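Local coordinates for B-agarase (Saccharophagus degradans, PDB 4BQ2), which probably hydrolyses agarose and its oligosaccharides as an exo-acting family 50 beta-agarase, cutting beta-linkages from the chain end, at residues S15-R23 with Y51-E59; Q110-D120 with N141-F152. All coordinates share one frame; numbering follows the deposited sequence.

In the fold
Both contacts belong to the CBM-like N-terminal region of the chain, and they follow one another in sequence. Their centres lie about 24 Å apart and their nearest atoms about 10 Å apart, so they do not touch. Interaction 1 is an antiparallel strand pair; interaction 2 is a short parallel one flanked by loop contacts. Strand 180-191 relates them: its Ile184 and Ile187 meet side chains of 51-59, while its Arg188 hydrogen-bonds the Ser111 hydroxyl. That strand also carries Asp185, a calcium ligand with Asp7, Glu9, Ser37 and Lys38. The side chains of Ile17 and Ser111 are each about 12 Å from the calcium ion, and neither is a ligand.

Interaction 1: S15-R23 with Y51-E59; sequences SNIHFLNAR and YTGLAIVPE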
loop_
_atom_site.group_PDB
_atom_site.type_symbol
_atom_site.label_atom_id
_atom_site.label_comp_id
_atom_site.label_asym_id
_atom_site.label_seq_id
_atom_site.Cartn_x
_atom_site.Cartn_y
_atom_site.Cartn_z
ATOM N N SER A 15 4.616 37.241 -0.232
ATOM C CA SER A 15 5.731 37.047 0.678
ATOM C C SER A 15 5.463 35.977 1.739
ATOM O O SER A 15 6.412 35.497 2.361
ATOM C CB SER A 15 6.169 38.379 1.315
ATOM O OG SER A 15 5.181 38.878 2.193
ATOM N N ASN A 16 4.186 35.619 1.921
ATOM C CA ASN A 16 3.769 34.563 2.848
ATOM C C ASN A 16 3.845 33.164 2.237
ATOM O O ASN A 16 3.460 32.189 2.883
ATOM C CB ASN A 16 2.344 34.806 3.352
ATOM C CG ASN A 16 2.193 36.131 4.070
ATOM O OD1 ASN A 16 3.132 36.628 4.703
ATOM N ND2 ASN A 16 1.002 36.715 3.978
ATOM N N ILE A 17 4.323 33.069 0.999
ATOM C CA ILE A 17 4.493 31.773 0.335
ATOM C C ILE A 17 5.955 31.406 0.198
ATOM O O ILE A 17 6.741 32.148 -0.372
ATOM C CB ILE A 17 3.788 31.684 -1.036
ATOM C CG1 ILE A 17 2.296 32.000 -0.884
ATOM C CG2 ILE A 17 3.972 30.268 -1.620
ATOM C CD1 ILE A 17 1.579 32.203 -2.197
ATOM N N HIS A 18 6.305 30.224 0.675
ATOM C CA HIS A 18 7.707 29.790 0.718
ATOM C C HIS A 18 7.958 28.623 -0.239
ATOM O O HIS A 18 7.101 27.730 -0.380
ATOM C CB HIS A 18 8.058 29.429 2.165
ATOM C CG HIS A 18 7.676 30.506 3.139
ATOM N ND1 HIS A 18 8.540 31.515 3.508
ATOM C CD2 HIS A 18 6.495 30.782 3.747
ATOM C CE1 HIS A 18 7.921 32.348 4.326
ATOM N NE2 HIS A 18 6.676 31.931 4.482
ATOM N N PHE A 19 9.121 28.635 -0.893
ATOM C CA PHE A 19 9.405 27.679 -1.966
ATOM C C PHE A 19 10.496 26.696 -1.583
ATOM O O PHE A 19 11.596 27.101 -1.188
ATOM C CB PHE A 19 9.664 28.430 -3.267
ATOM C CG PHE A 19 8.523 29.347 -3.620
ATOM C CD1 PHE A 19 7.284 28.810 -4.007
ATOM C CD2 PHE A 19 8.640 30.725 -3.478
ATOM C CE1 PHE A 19 6.207 29.641 -4.298
ATOM C CE2 PHE A 19 7.574 31.565 -3.775
ATOM C CZ PHE A 19 6.352 31.029 -4.168
ATOM N N LEU A 20 10.153 25.409 -1.668
ATOM C CA LEU A 20 11.046 24.305 -1.311
ATOM C C LEU A 20 11.584 23.694 -2.582
ATOM O O LEU A 20 10.828 23.049 -3.323
ATOM C CB LEU A 20 10.294 23.204 -0.560
ATOM C CG LEU A 20 9.424 23.527 0.646
ATOM C CD1 LEU A 20 9.491 22.355 1.605
ATOM C CD2 LEU A 20 9.867 24.796 1.352
ATOM N N ASN A 21 12.879 23.886 -2.825
ATOM C CA ASN A 21 13.527 23.366 -4.013
ATOM C C ASN A 21 12.682 23.559 -5.260
ATOM O O ASN A 21 12.399 22.614 -6.023
ATOM C CB ASN A 21 13.887 21.915 -3.795
ATOM C CG ASN A 21 15.079 21.773 -2.885
ATOM O OD1 ASN A 21 16.190 22.170 -3.252
ATOM N ND2 ASN A 21 14.863 21.230 -1.713
ATOM N N ALA A 22 12.310 24.818 -5.466
ATOM C CA ALA A 22 11.424 25.200 -6.524
ATOM C C ALA A 22 11.681 26.660 -6.850
ATOM O O ALA A 22 12.064 27.421 -5.976
ATOM C CB ALA A 22 9.980 25.012 -6.078
ATOM N N ARG A 23 11.468 27.032 -8.107
ATOM C CA ARG A 23 11.483 28.446 -8.533
ATOM C C ARG A 23 10.052 28.892 -8.846
ATOM O O ARG A 23 9.290 28.158 -9.473
ATOM C CB ARG A 23 12.312 28.616 -9.811
ATOM C CG ARG A 23 13.792 28.270 -9.704
ATOM C CD ARG A 23 14.492 28.427 -11.056
ATOM N NE ARG A 23 15.945 28.373 -10.879
ATOM C CZ ARG A 23 16.682 27.273 -11.036
ATOM N NH1 ARG A 23 16.117 26.125 -11.393
ATOM N NH2 ARG A 23 17.991 27.317 -10.846
ATOM N N TYR A 51 11.851 16.229 -1.973
ATOM C CA TYR A 51 10.714 16.974 -1.455
ATOM C C TYR A 51 10.762 18.369 -2.027
ATOM O O TYR A 51 11.707 19.105 -1.758
ATOM C CB TYR A 51 10.702 17.036 0.086
ATOM C CG TYR A 51 9.395 17.588 0.618
ATOM C CD1 TYR A 51 9.195 18.954 0.699
ATOM C CD2 TYR A 51 8.352 16.741 1.012
ATOM C CE1 TYR A 51 8.004 19.482 1.148
ATOM C CE2 TYR A 51 7.147 17.260 1.488
ATOM C CZ TYR A 51 6.994 18.649 1.543
ATOM O OH TYR A 51 5.848 19.244 1.981
ATOM N N THR A 52 9.741 18.742 -2.804
ATOM C CA THR A 52 9.719 20.043 -3.476
ATOM C C THR A 52 8.291 20.625 -3.382
ATOM O O THR A 52 7.331 19.885 -3.103
ATOM C CB THR A 52 10.122 19.889 -4.957
ATOM O OG1 THR A 52 9.123 19.123 -5.652
ATOM C CG2 THR A 52 11.470 19.160 -5.083
ATOM N N GLY A 53 8.150 21.933 -3.591
ATOM C CA GLY A 53 6.821 22.548 -3.611
ATOM C C GLY A 53 6.759 23.927 -2.971
ATOM O O GLY A 53 7.754 24.684 -2.972
ATOM N N LEU A 54 5.580 24.249 -2.438
ATOM C CA LEU A 54 5.361 25.515 -1.733
ATOM C C LEU A 54 4.621 25.292 -0.418
ATOM O O LEU A 54 3.970 24.245 -0.188
ATOM C CB LEU A 54 4.596 26.538 -2.618
ATOM C CG LEU A 54 3.176 26.142 -3.082
ATOM C CD1 LEU A 54 2.140 26.377 -1.985
ATOM C CD2 LEU A 54 2.761 26.947 -4.310
ATOM N N ALA A 55 4.746 26.273 0.468
ATOM C CA ALA A 55 4.025 26.265 1.712
ATOM C C ALA A 55 3.555 27.676 1.956
ATOM O O ALA A 55 4.353 28.625 1.980
ATOM C CB ALA A 55 4.901 25.784 2.878
ATOM N N ILE A 56 2.246 27.815 2.116
ATOM C CA ILE A 56 1.698 29.103 2.508
ATOM C C ILE A 56 1.637 29.106 4.019
ATOM O O ILE A 56 1.009 28.227 4.635
ATOM C CB ILE A 56 0.301 29.337 1.921
ATOM C CG1 ILE A 56 0.279 29.009 0.426
ATOM C CG2 ILE A 56 -0.108 30.804 2.121
ATOM C CD1 ILE A 56 -1.119 28.817 -0.111
ATOM N N VAL A 57 2.270 30.110 4.619
ATOM C CA VAL A 57 2.393 30.173 6.068
ATOM C C VAL A 57 2.128 31.613 6.507
ATOM O O VAL A 57 3.042 32.425 6.518
ATOM C CB VAL A 57 3.800 29.759 6.564
ATOM C CG1 VAL A 57 3.814 29.732 8.086
ATOM C CG2 VAL A 57 4.212 28.402 6.013
ATOM N N PRO A 58 0.874 31.922 6.844
ATOM C CA PRO A 58 0.518 33.258 7.307
ATOM C C PRO A 58 1.160 33.572 8.647
ATOM O O PRO A 58 1.465 32.685 9.445
ATOM C CB PRO A 58 -1.000 33.178 7.496
ATOM C CG PRO A 58 -1.255 31.722 7.742
ATOM C CD PRO A 58 -0.295 31.026 6.815
ATOM N N GLU A 59 1.340 34.865 8.857
ATOM C CA GLU A 59 1.927 35.449 10.044
ATOM C C GLU A 59 1.318 34.842 11.307
ATOM O O GLU A 59 2.032 34.304 12.159
ATOM C CB GLU A 59 1.645 36.953 9.945
ATOM C CG GLU A 59 1.618 37.433 8.476
ATOM C CD GLU A 59 0.293 37.238 7.705
ATOM O OE1 GLU A 59 -0.802 37.465 8.281
ATOM O OE2 GLU A 59 0.345 36.883 6.499
HETATM O O HOH W 1 5.414 33.615 6.126
#
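Ile17 faces Ile56 and Phe19 faces Leu54 as antiparallel non-hydrogen-bonded pairs, alternating with the hydrogen-bonded pairs His18-Ala55 and Leu20-Gly53. Both hydrogen-bonded pairs are closed in both directions. His18 N reaches Ala55 O at 2.8 Å, and Ala55 N returns to His18 O at 2.9 Å. The second pair repeats the pattern, with Leu20 N 2.8 Å from Gly53 O and Gly53 N 2.9 Å from Leu20 O. A fifth bond, Val57 N to Asn16 O (3.0 Å, N-H...O angle 177°), is almost straight and extends the ladder past the last strand residue. Thr52, Leu54 and Ile56 turn their backbone polar groups the other way, to Val173, Leu171 and Ile169 of strand 166-174; Thr52 OG1 also bonds Val173 O.

On the face carrying Ile17, Phe19, Leu54 and Ile56, side chains run alongside one another: Ile17 CG1 lies 3.8 Å from Ile56 CG1, and Phe19 CD1 is equally close to Leu54 CB. Leu40, Ile184 and Ile187 continue this apolar layer. His18 lies on the other face. With CG beside its own backbone N (chi1 -50°), its side chain crosses that of Val57 at about a right angle, CD2 4.0 Å from CG2. A water in the ring plane bridges His18 NE2 and Val57 O, donating to the carbonyl.

Alternate residues of 51-56 thus serve different neighbours, which implies an inner strand whose backbone is satisfied on both edges, with one apolar face turned to the domain interior.

Interaction 2: Q110-D120 with N141-F152; sequences QSYYAKLSGHD and NPPTWTSDDRQF
A short parallel beta pairing, Tyr112 with Arg150 and Tyr113 with Gln151, joins these segments within the CBM-like domain. Arg150 N gives Ser111 O a bond of 2.8 Å, Tyr113 N turns to Arg150 O, and Phe152 N returns to Tyr113 O. Arg150 lies alongside Tyr112, and its bend at chi3 (68°) brings NH1 to the ring edge, 3.0 Å from Tyr112 OH; its NH2 forms a salt bridge with Asp103.

On the other face, Gln151 CA sits over the centre of the Tyr113 ring as a CH-pi contact, 3.9 Å from the centroid, while Trp145 CZ2 lies over the opposite face, toward the rim. The six-membered ring of Trp145 is nearly parallel, planes 20° apart, yet slid so far that overlap is slight; Tyr113 CE2 and Trp145 CZ2 approach to 3.4 Å. With His119 the two rings form an aromatic cluster in which the loop before strand 150-155 packs, through Trp145, against strand 110-115 and the turn at His119.

Beyond it the contact becomes polar. His119 ND1 and Thr144 OG1 share a hydrogen bond of 2.8 Å in the imidazole plane. Asp120 serves two partners: OD1 takes the salt bridge from Lys115 NZ (2.8 Å) on its syn side but well out of the carboxylate plane, and the anti lone pair of OD2 receives Asn141 ND2 at 2.9 Å. Asn141 OD1 bonds Ser136 OG. One water links Tyr113 OH, Lys115 NZ and Thr144 N.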
loop_
_atom_site.group_PDB
_atom_site.type_symbol
_atom_site.label_atom_id
_atom_site.label_comp_id
_atom_site.label_asym_id
_atom_site.label_seq_id
_atom_site.Cartn_x
_atom_site.Cartn_y
_atom_site.Cartn_z
ATOM N N GLN A 110 -7.836 22.917 -14.555
ATOM C CA GLN A 110 -9.064 22.510 -13.873
ATOM C C GLN A 110 -9.096 23.061 -12.447
ATOM O O GLN A 110 -8.048 23.489 -11.926
ATOM C CB GLN A 110 -9.185 20.984 -13.850
ATOM C CG GLN A 110 -9.108 20.352 -15.238
ATOM C CD GLN A 110 -9.367 18.862 -15.224
ATOM O OE1 GLN A 110 -10.486 18.417 -14.960
ATOM N NE2 GLN A 110 -8.324 18.072 -15.494
ATOM N N SER A 111 -10.270 23.042 -11.812
ATOM C CA SER A 111 -10.393 23.463 -10.409
ATOM C C SER A 111 -10.411 22.243 -9.530
ATOM O O SER A 111 -11.072 21.224 -9.870
ATOM C CB SER A 111 -11.715 24.224 -10.140
ATOM O OG SER A 111 -11.643 25.576 -10.538
ATOM N N TYR A 112 -9.723 22.353 -8.390
ATOM C CA TYR A 112 -9.552 21.243 -7.474
ATOM C C TYR A 112 -10.016 21.655 -6.085
ATOM O O TYR A 112 -9.715 22.763 -5.640
ATOM C CB TYR A 112 -8.061 20.834 -7.432
ATOM C CG TYR A 112 -7.589 20.197 -8.712
ATOM C CD1 TYR A 112 -7.109 20.971 -9.778
ATOM C CD2 TYR A 112 -7.635 18.815 -8.859
ATOM C CE1 TYR A 112 -6.690 20.400 -10.960
ATOM C CE2 TYR A 112 -7.219 18.223 -10.014
ATOM C CZ TYR A 112 -6.766 19.012 -11.086
ATOM O OH TYR A 112 -6.331 18.362 -12.236
ATOM N N TYR A 113 -10.712 20.783 -5.366
ATOM C CA TYR A 113 -11.114 21.199 -4.014
ATOM C C TYR A 113 -10.826 20.201 -2.932
ATOM O O TYR A 113 -10.845 18.990 -3.162
ATOM C CB TYR A 113 -12.594 21.641 -3.952
ATOM C CG TYR A 113 -13.589 20.536 -4.278
ATOM C CD1 TYR A 113 -13.976 20.289 -5.600
ATOM C CD2 TYR A 113 -14.158 19.769 -3.269
ATOM C CE1 TYR A 113 -14.902 19.289 -5.909
ATOM C CE2 TYR A 113 -15.085 18.770 -3.556
ATOM C CZ TYR A 113 -15.450 18.541 -4.879
ATOM O OH TYR A 113 -16.358 17.543 -5.150
ATOM N N ALA A 114 -10.599 20.741 -1.736
ATOM C CA ALA A 114 -10.407 19.957 -0.548
ATOM C C ALA A 114 -11.342 20.471 0.520
ATOM O O ALA A 114 -11.253 21.630 0.949
ATOM C CB ALA A 114 -8.951 20.030 -0.080
ATOM N N LYS A 115 -12.254 19.606 0.941
ATOM C CA LYS A 115 -13.214 19.948 1.990
ATOM C C LYS A 115 -12.512 20.358 3.292
ATOM O O LYS A 115 -11.565 19.714 3.709
ATOM C CB LYS A 115 -14.167 18.765 2.207
ATOM C CG LYS A 115 -15.285 18.671 1.178
ATOM C CD LYS A 115 -15.928 17.306 1.275
ATOM C CE LYS A 115 -17.056 17.146 0.282
ATOM N NZ LYS A 115 -17.057 15.703 -0.109
ATOM N N LEU A 116 -12.950 21.465 3.905
ATOM C CA LEU A 116 -12.447 21.841 5.213
ATOM C C LEU A 116 -13.389 21.423 6.309
ATOM O O LEU A 116 -12.982 21.208 7.446
ATOM C CB LEU A 116 -12.310 23.352 5.288
ATOM C CG LEU A 116 -11.280 24.009 4.383
ATOM C CD1 LEU A 116 -11.431 25.507 4.475
ATOM C CD2 LEU A 116 -9.864 23.595 4.765
ATOM N N SER A 117 -14.670 21.378 5.960
ATOM C CA SER A 117 -15.781 21.096 6.886
ATOM C C SER A 117 -17.013 20.652 6.095
ATOM O O SER A 117 -17.131 20.923 4.895
ATOM C CB SER A 117 -16.145 22.357 7.657
ATOM O OG SER A 117 -16.523 23.384 6.736
ATOM N N GLY A 118 -17.928 19.964 6.783
ATOM C CA GLY A 118 -19.214 19.632 6.216
ATOM C C GLY A 118 -19.281 18.273 5.534
ATOM O O GLY A 118 -18.269 17.572 5.414
ATOM N N HIS A 119 -20.495 17.916 5.104
ATOM C CA HIS A 119 -20.756 16.760 4.245
ATOM C C HIS A 119 -20.157 15.505 4.846
ATOM O O HIS A 119 -20.401 15.204 6.024
ATOM C CB HIS A 119 -20.282 17.053 2.804
ATOM C CG HIS A 119 -21.028 18.172 2.140
ATOM N ND1 HIS A 119 -21.180 18.258 0.769
ATOM C CD2 HIS A 119 -21.692 19.236 2.660
ATOM C CE1 HIS A 119 -21.878 19.345 0.478
ATOM N NE2 HIS A 119 -22.209 19.949 1.611
ATOM N N ASP A 120 -19.359 14.772 4.076
ATOM C CA ASP A 120 -18.827 13.521 4.593
ATOM C C ASP A 120 -17.664 13.684 5.559
ATOM O O ASP A 120 -17.054 12.684 5.959
ATOM C CB ASP A 120 -18.525 12.505 3.469
ATOM C CG ASP A 120 -17.622 13.071 2.342
ATOM O OD1 ASP A 120 -17.344 14.291 2.299
ATOM O OD2 ASP A 120 -17.221 12.260 1.458
ATOM N N ASN A 141 -14.426 8.824 -1.061
ATOM C CA ASN A 141 -15.807 8.751 -1.460
ATOM C C ASN A 141 -16.040 9.300 -2.826
ATOM O O ASN A 141 -15.261 10.127 -3.322
ATOM C CB ASN A 141 -16.679 9.555 -0.453
ATOM C CG ASN A 141 -17.125 8.720 0.729
ATOM O OD1 ASN A 141 -16.996 7.492 0.720
ATOM N ND2 ASN A 141 -17.645 9.376 1.769
ATOM N N PRO A 142 -17.181 8.912 -3.430
ATOM C CA PRO A 142 -17.616 9.683 -4.584
ATOM C C PRO A 142 -17.880 11.105 -4.105
ATOM O O PRO A 142 -18.092 11.307 -2.912
ATOM C CB PRO A 142 -18.925 8.987 -5.023
ATOM C CG PRO A 142 -19.332 8.126 -3.884
ATOM C CD PRO A 142 -18.112 7.829 -3.058
ATOM N N PRO A 143 -17.865 12.089 -5.008
ATOM C CA PRO A 143 -18.103 13.458 -4.518
ATOM C C PRO A 143 -19.505 13.624 -3.916
ATOM O O PRO A 143 -20.420 12.893 -4.289
ATOM C CB PRO A 143 -17.939 14.317 -5.781
ATOM C CG PRO A 143 -18.035 13.378 -6.923
ATOM C CD PRO A 143 -17.497 12.069 -6.430
ATOM N N THR A 144 -19.672 14.563 -2.987
ATOM C CA THR A 144 -20.972 14.773 -2.343
ATOM C C THR A 144 -21.860 15.783 -3.067
ATOM O O THR A 144 -22.944 16.119 -2.582
ATOM C CB THR A 144 -20.812 15.206 -0.881
ATOM O OG1 THR A 144 -19.901 16.305 -0.824
ATOM C CG2 THR A 144 -20.278 14.051 -0.045
ATOM N N TRP A 145 -21.375 16.303 -4.193
ATOM C CA TRP A 145 -22.212 17.040 -5.128
ATOM C C TRP A 145 -21.649 16.852 -6.527
ATOM O O TRP A 145 -20.535 16.345 -6.674
ATOM C CB TRP A 145 -22.266 18.521 -4.785
ATOM C CG TRP A 145 -20.934 19.259 -4.873
ATOM C CD1 TRP A 145 -20.380 19.835 -5.983
ATOM C CD2 TRP A 145 -20.021 19.496 -3.801
ATOM N NE1 TRP A 145 -19.174 20.440 -5.659
ATOM C CE2 TRP A 145 -18.929 20.233 -4.328
ATOM C CE3 TRP A 145 -20.021 19.171 -2.444
ATOM C CZ2 TRP A 145 -17.858 20.651 -3.538
ATOM C CZ3 TRP A 145 -18.955 19.583 -1.661
ATOM C CH2 TRP A 145 -17.882 20.313 -2.214
ATOM N N THR A 146 -22.398 17.302 -7.533
ATOM C CA THR A 146 -22.009 17.195 -8.938
ATOM C C THR A 146 -21.495 18.511 -9.492
ATOM O O THR A 146 -22.156 19.557 -9.370
ATOM C CB THR A 146 -23.205 16.731 -9.798
ATOM O OG1 THR A 146 -23.643 15.463 -9.307
ATOM C CG2 THR A 146 -22.792 16.588 -11.272
ATOM N N SER A 147 -20.302 18.469 -10.078
ATOM C CA SER A 147 -19.717 19.637 -10.733
ATOM C C SER A 147 -18.594 19.200 -11.677
ATOM O O SER A 147 -18.206 18.038 -11.672
ATOM C CB SER A 147 -19.181 20.627 -9.690
ATOM O OG SER A 147 -18.049 20.093 -9.022
ATOM N N ASP A 148 -18.101 20.134 -12.492
ATOM C CA ASP A 148 -16.949 19.884 -13.376
ATOM C C ASP A 148 -15.626 19.821 -12.566
ATOM O O ASP A 148 -14.591 19.361 -13.076
ATOM C CB ASP A 148 -16.848 20.986 -14.428
ATOM C CG ASP A 148 -17.796 20.787 -15.597
ATOM O OD1 ASP A 148 -18.621 19.850 -15.568
ATOM O OD2 ASP A 148 -17.701 21.569 -16.570
ATOM N N ASP A 149 -15.679 20.271 -11.313
ATOM C CA ASP A 149 -14.493 20.386 -10.458
ATOM C C ASP A 149 -13.980 19.012 -10.028
ATOM O O ASP A 149 -14.727 18.019 -10.037
ATOM C CB ASP A 149 -14.794 21.242 -9.224
ATOM C CG ASP A 149 -15.258 22.637 -9.580
ATOM O OD1 ASP A 149 -14.863 23.157 -10.657
ATOM O OD2 ASP A 149 -16.043 23.203 -8.788
ATOM N N ARG A 150 -12.708 18.957 -9.652
ATOM C CA ARG A 150 -12.115 17.713 -9.170
ATOM C C ARG A 150 -11.876 17.730 -7.677
ATOM O O ARG A 150 -11.271 18.641 -7.163
ATOM C CB ARG A 150 -10.816 17.436 -9.907
ATOM C CG ARG A 150 -11.020 17.300 -11.424
ATOM C CD ARG A 150 -9.771 16.744 -12.079
ATOM N NE ARG A 150 -9.525 15.343 -11.701
ATOM C CZ ARG A 150 -8.323 14.776 -11.748
ATOM N NH1 ARG A 150 -7.260 15.476 -12.159
ATOM N NH2 ARG A 150 -8.181 13.500 -11.411
ATOM N N GLN A 151 -12.317 16.688 -6.990
ATOM C CA GLN A 151 -12.147 16.607 -5.536
ATOM C C GLN A 151 -10.781 15.996 -5.211
ATOM O O GLN A 151 -10.472 14.902 -5.697
ATOM C CB GLN A 151 -13.282 15.782 -4.886
ATOM C CG GLN A 151 -13.126 15.798 -3.377
ATOM C CD GLN A 151 -14.270 15.226 -2.572
ATOM O OE1 GLN A 151 -14.971 14.288 -2.987
ATOM N NE2 GLN A 151 -14.410 15.733 -1.366
ATOM N N PHE A 152 -9.948 16.696 -4.428
ATOM C CA PHE A 152 -8.695 16.097 -3.929
ATOM C C PHE A 152 -9.091 14.809 -3.214
ATOM O O PHE A 152 -10.116 14.761 -2.485
ATOM C CB PHE A 152 -7.986 17.004 -2.922
ATOM C CG PHE A 152 -6.910 17.905 -3.502
ATOM C CD1 PHE A 152 -5.582 17.477 -3.568
ATOM C CD2 PHE A 152 -7.204 19.221 -3.888
ATOM C CE1 PHE A 152 -4.568 18.315 -4.058
ATOM C CE2 PHE A 152 -6.209 20.058 -4.384
ATOM C CZ PHE A 152 -4.883 19.616 -4.462
HETATM O O HOH W 2 -12.742 22.254 -13.358
HETATM O O HOH W 3 -17.820 16.602 -2.914
HETATM O O HOH W 4 -17.894 17.745 -7.301
HETATM O O HOH W 5 -16.871 13.013 -1.048
#